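Local coordinates for shikimate dehydrogenase (NADP(+)) (PDB 5DZS), which probably catalyses the reversible NADPH-linked reduction of 3-dehydroshikimate to shikimate on the chorismate pathway to the aromatic amino acids, at residues G54-V60 against V85-R91. Numbering follows the deposited sequence.
Sequences GIQGVNV and VNTILLR
Two neighbouring strands of the mixed sheet in the substrate-binding domain, 57-60 and 87-91, pair antiparallel, their axes 4.7 Å apart at 162°. The register sets Gly57 against Leu89 and Asn59 against Thr87 as non-hydrogen-bonded pairs, with CA-CA distances of 4.5 and 4.4 Å, and Val58 against Ile88 as the hydrogen-bonded pair at 5.2 Å. That pair bonds reciprocally: Val58 N to Ile88 O, 3.0 Å, and Ile88 N to Val58 O, 2.8 Å. Ile88 O also accepts from Trp247 NE1. Beyond Gly57, helical-range Gln56 (-65/-38) still takes Leu90 N on its O, 2.9 Å and nearly linear (179°). Gln56 NE2 and Arg91 NH2, two donors 3.3 Å apart, do not bond each other; each weakly hydrogen-bonds Trp247 O. At the other end Asn86 and Thr87 both face Tyr98 in a classic beta bulge. Asn86 O accepts Val60 N at 2.9 Å and Asn59 ND2 at 3.1 Å. Asn59 (chi1 m) satisfies OD1 with Tyr33 OH, and ND2 also hydrogen-bonds Ser243 OG. Val58 and Ile88 (both chi1 m) meet on the sheet face away from Asn59 and Thr87, Val58 CG2 to Ile88 CB 3.9 Å. Asn86, predicted to bind shikimate and close to Asp101 and Gln239, has chi1 p; in this conformation ND2 bonds Thr100 OG1 and OD1 accepts from Thr87 OG1 at 3.0 Å.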
ATOM      1  N   GLY B  54     -19.226   9.556  -2.478  1.00 16.18           N
ATOM      2  CA  GLY B  54     -18.438   8.669  -1.622  1.00 15.94           C
ATOM      3  C   GLY B  54     -18.089   7.344  -2.232  1.00 17.35           C
ATOM      4  O   GLY B  54     -18.154   6.320  -1.546  1.00 19.10           O
ATOM      5  N   ILE B  55     -17.797   7.336  -3.524  1.00 15.81           N
ATOM      6  CA  ILE B  55     -17.364   6.130  -4.213  1.00 15.20           C
ATOM      7  C   ILE B  55     -15.932   5.865  -3.757  1.00 15.70           C
ATOM      8  O   ILE B  55     -15.037   6.638  -4.047  1.00 16.42           O
ATOM      9  CB  ILE B  55     -17.470   6.267  -5.736  1.00 15.21           C
ATOM     10  CG1 ILE B  55     -18.862   6.782  -6.160  1.00 16.04           C
ATOM     11  CG2 ILE B  55     -17.094   4.961  -6.415  1.00 15.71           C
ATOM     12  CD1 ILE B  55     -20.017   5.897  -5.735  1.00 15.66           C
ATOM     13  N   GLN B  56     -15.709   4.777  -3.020  1.00 15.27           N
ATOM     14  CA  GLN B  56     -14.410   4.568  -2.380  1.00 16.09           C
ATOM     15  C   GLN B  56     -13.265   4.380  -3.344  1.00 15.58           C
ATOM     16  O   GLN B  56     -12.123   4.797  -3.069  1.00 16.21           O
ATOM     17  CB  GLN B  56     -14.484   3.383  -1.402  1.00 17.79           C
ATOM     18  CG  GLN B  56     -13.227   3.199  -0.591  1.00 20.52           C
ATOM     19  CD  GLN B  56     -13.354   2.165   0.482  1.00 25.59           C
ATOM     20  OE1 GLN B  56     -14.406   2.016   1.122  1.00 30.83           O
ATOM     21  NE2 GLN B  56     -12.257   1.453   0.720  1.00 27.46           N
ATOM     22  N   GLY B  57     -13.520   3.689  -4.428  1.00 15.68           N
ATOM     23  CA  GLY B  57     -12.462   3.460  -5.402  1.00 17.29           C
ATOM     24  C   GLY B  57     -12.971   3.174  -6.780  1.00 16.31           C
ATOM     25  O   GLY B  57     -14.060   2.589  -6.922  1.00 16.52           O
ATOM     26  N   VAL B  58     -12.177   3.505  -7.793  1.00 15.93           N
ATOM     27  CA  VAL B  58     -12.519   3.120  -9.145  1.00 15.84           C
ATOM     28  C   VAL B  58     -11.282   2.646  -9.859  1.00 15.36           C
ATOM     29  O   VAL B  58     -10.154   3.083  -9.541  1.00 17.97           O
ATOM     30  CB  VAL B  58     -13.194   4.215 -10.005  1.00 16.89           C
ATOM     31  CG1 VAL B  58     -14.498   4.663  -9.356  1.00 17.05           C
ATOM     32  CG2 VAL B  58     -12.287   5.391 -10.235  1.00 17.08           C
ATOM     33  N   ASN B  59     -11.465   1.731 -10.786  1.00 14.50           N
ATOM     34  CA  ASN B  59     -10.452   1.456 -11.770  1.00 14.98           C
ATOM     35  C   ASN B  59     -10.698   2.345 -12.972  1.00 15.71           C
ATOM     36  O   ASN B  59     -11.817   2.803 -13.207  1.00 15.99           O
ATOM     37  CB  ASN B  59     -10.491  -0.003 -12.186  1.00 15.82           C
ATOM     38  CG  ASN B  59     -10.020  -0.923 -11.095  1.00 16.53           C
ATOM     39  OD1 ASN B  59     -10.763  -1.794 -10.644  1.00 17.64           O
ATOM     40  ND2 ASN B  59      -8.793  -0.740 -10.654  1.00 17.12           N
ATOM     41  N   VAL B  60      -9.631   2.558 -13.757  1.00 16.02           N
ATOM     42  CA  VAL B  60      -9.715   3.388 -14.963  1.00 16.88           C
ATOM     43  C   VAL B  60      -9.120   2.561 -16.082  1.00 17.29           C
ATOM     44  O   VAL B  60      -8.007   1.970 -15.949  1.00 19.06           O
ATOM     45  CB  VAL B  60      -8.940   4.716 -14.797  1.00 18.01           C
ATOM     46  CG1 VAL B  60      -9.108   5.616 -16.012  1.00 19.50           C
ATOM     47  CG2 VAL B  60      -9.402   5.455 -13.570  1.00 18.63           C
ATOM     48  N   VAL B  85      -2.616   6.103 -14.750  1.00 19.49           N
ATOM     49  CA  VAL B  85      -3.291   5.626 -13.562  1.00 18.38           C
ATOM     50  C   VAL B  85      -4.408   4.667 -13.924  1.00 18.44           C
ATOM     51  O   VAL B  85      -5.196   4.968 -14.821  1.00 18.91           O
ATOM     52  CB  VAL B  85      -3.852   6.824 -12.772  1.00 18.92           C
ATOM     53  CG1 VAL B  85      -4.941   6.431 -11.766  1.00 19.26           C
ATOM     54  CG2 VAL B  85      -2.701   7.529 -12.080  1.00 19.71           C
ATOM     55  N   ASN B  86      -4.495   3.511 -13.252  1.00 16.62           N
ATOM     56  CA  ASN B  86      -5.630   2.600 -13.443  1.00 16.74           C
ATOM     57  C   ASN B  86      -6.410   2.306 -12.176  1.00 16.77           C
ATOM     58  O   ASN B  86      -7.376   1.549 -12.243  1.00 16.68           O
ATOM     59  CB  ASN B  86      -5.194   1.304 -14.102  1.00 19.17           C
ATOM     60  CG  ASN B  86      -4.445   0.394 -13.175  1.00 22.05           C
ATOM     61  OD1 ASN B  86      -4.077   0.748 -12.054  1.00 20.80           O
ATOM     62  ND2 ASN B  86      -4.223  -0.821 -13.643  1.00 29.01           N
ATOM     63  N   THR B  87      -6.028   2.914 -11.053  1.00 15.65           N
ATOM     64  CA  THR B  87      -6.675   2.651  -9.758  1.00 15.75           C
ATOM     65  C   THR B  87      -6.722   3.968  -8.999  1.00 16.60           C
ATOM     66  O   THR B  87      -5.683   4.607  -8.826  1.00 16.84           O
ATOM     67  CB  THR B  87      -5.900   1.577  -8.970  1.00 17.89           C
ATOM     68  OG1 THR B  87      -5.864   0.349  -9.726  1.00 19.08           O
ATOM     69  CG2 THR B  87      -6.521   1.307  -7.609  1.00 19.09           C
ATOM     70  N   ILE B  88      -7.907   4.363  -8.559  1.00 15.38           N
ATOM     71  CA  ILE B  88      -8.096   5.595  -7.795  1.00 15.51           C
ATOM     72  C   ILE B  88      -8.730   5.251  -6.439  1.00 16.59           C
ATOM     73  O   ILE B  88      -9.667   4.417  -6.387  1.00 15.58           O
ATOM     74  CB  ILE B  88      -9.004   6.588  -8.548  1.00 16.81           C
ATOM     75  CG1 ILE B  88      -8.306   7.068  -9.834  1.00 19.25           C
ATOM     76  CG2 ILE B  88      -9.413   7.790  -7.685  1.00 18.35           C
ATOM     77  CD1 ILE B  88      -9.170   7.874 -10.783  1.00 19.52           C
ATOM     78  N   LEU B  89      -8.262   5.896  -5.386  1.00 15.79           N
ATOM     79  CA  LEU B  89      -8.778   5.731  -4.023  1.00 15.04           C
ATOM     80  C   LEU B  89      -9.230   7.101  -3.519  1.00 15.58           C
ATOM     81  O   LEU B  89      -8.491   8.087  -3.627  1.00 16.36           O
ATOM     82  CB  LEU B  89      -7.683   5.208  -3.108  1.00 15.87           C
ATOM     83  CG  LEU B  89      -7.982   5.184  -1.603  1.00 17.00           C
ATOM     84  CD1 LEU B  89      -9.181   4.346  -1.192  1.00 18.27           C
ATOM     85  CD2 LEU B  89      -6.738   4.702  -0.872  1.00 20.05           C
ATOM     86  N   LEU B  90     -10.429   7.163  -2.947  1.00 15.41           N
ATOM     87  CA  LEU B  90     -10.970   8.350  -2.273  1.00 16.24           C
ATOM     88  C   LEU B  90     -10.759   8.225  -0.768  1.00 16.77           C
ATOM     89  O   LEU B  90     -11.213   7.271  -0.147  1.00 18.08           O
ATOM     90  CB  LEU B  90     -12.484   8.470  -2.537  1.00 16.36           C
ATOM     91  CG  LEU B  90     -13.235   9.548  -1.751  1.00 17.11           C
ATOM     92  CD1 LEU B  90     -12.860  10.939  -2.233  1.00 18.22           C
ATOM     93  CD2 LEU B  90     -14.755   9.303  -1.893  1.00 17.53           C
ATOM     94  N   ARG B  91     -10.067   9.202  -0.191  1.00 18.36           N
ATOM     95  CA  ARG B  91      -9.895   9.302   1.255  1.00 19.72           C
ATOM     96  C   ARG B  91      -9.922  10.740   1.664  1.00 21.40           C
ATOM     97  O   ARG B  91      -9.197  11.563   1.121  1.00 20.83           O
ATOM     98  CB  ARG B  91      -8.572   8.657   1.718  1.00 22.26           C
ATOM     99  CG  ARG B  91      -8.501   7.157   1.686  1.00 23.73           C
ATOM    100  CD  ARG B  91      -9.457   6.473   2.649  1.00 27.51           C
ATOM    101  NE  ARG B  91      -9.331   5.024   2.499  1.00 36.92           N
ATOM    102  CZ  ARG B  91     -10.228   4.142   2.935  1.00 42.30           C
ATOM    103  NH1 ARG B  91     -11.323   4.550   3.584  1.00 45.20           N
ATOM    104  NH2 ARG B  91     -10.030   2.846   2.719  1.00 44.20           N
TER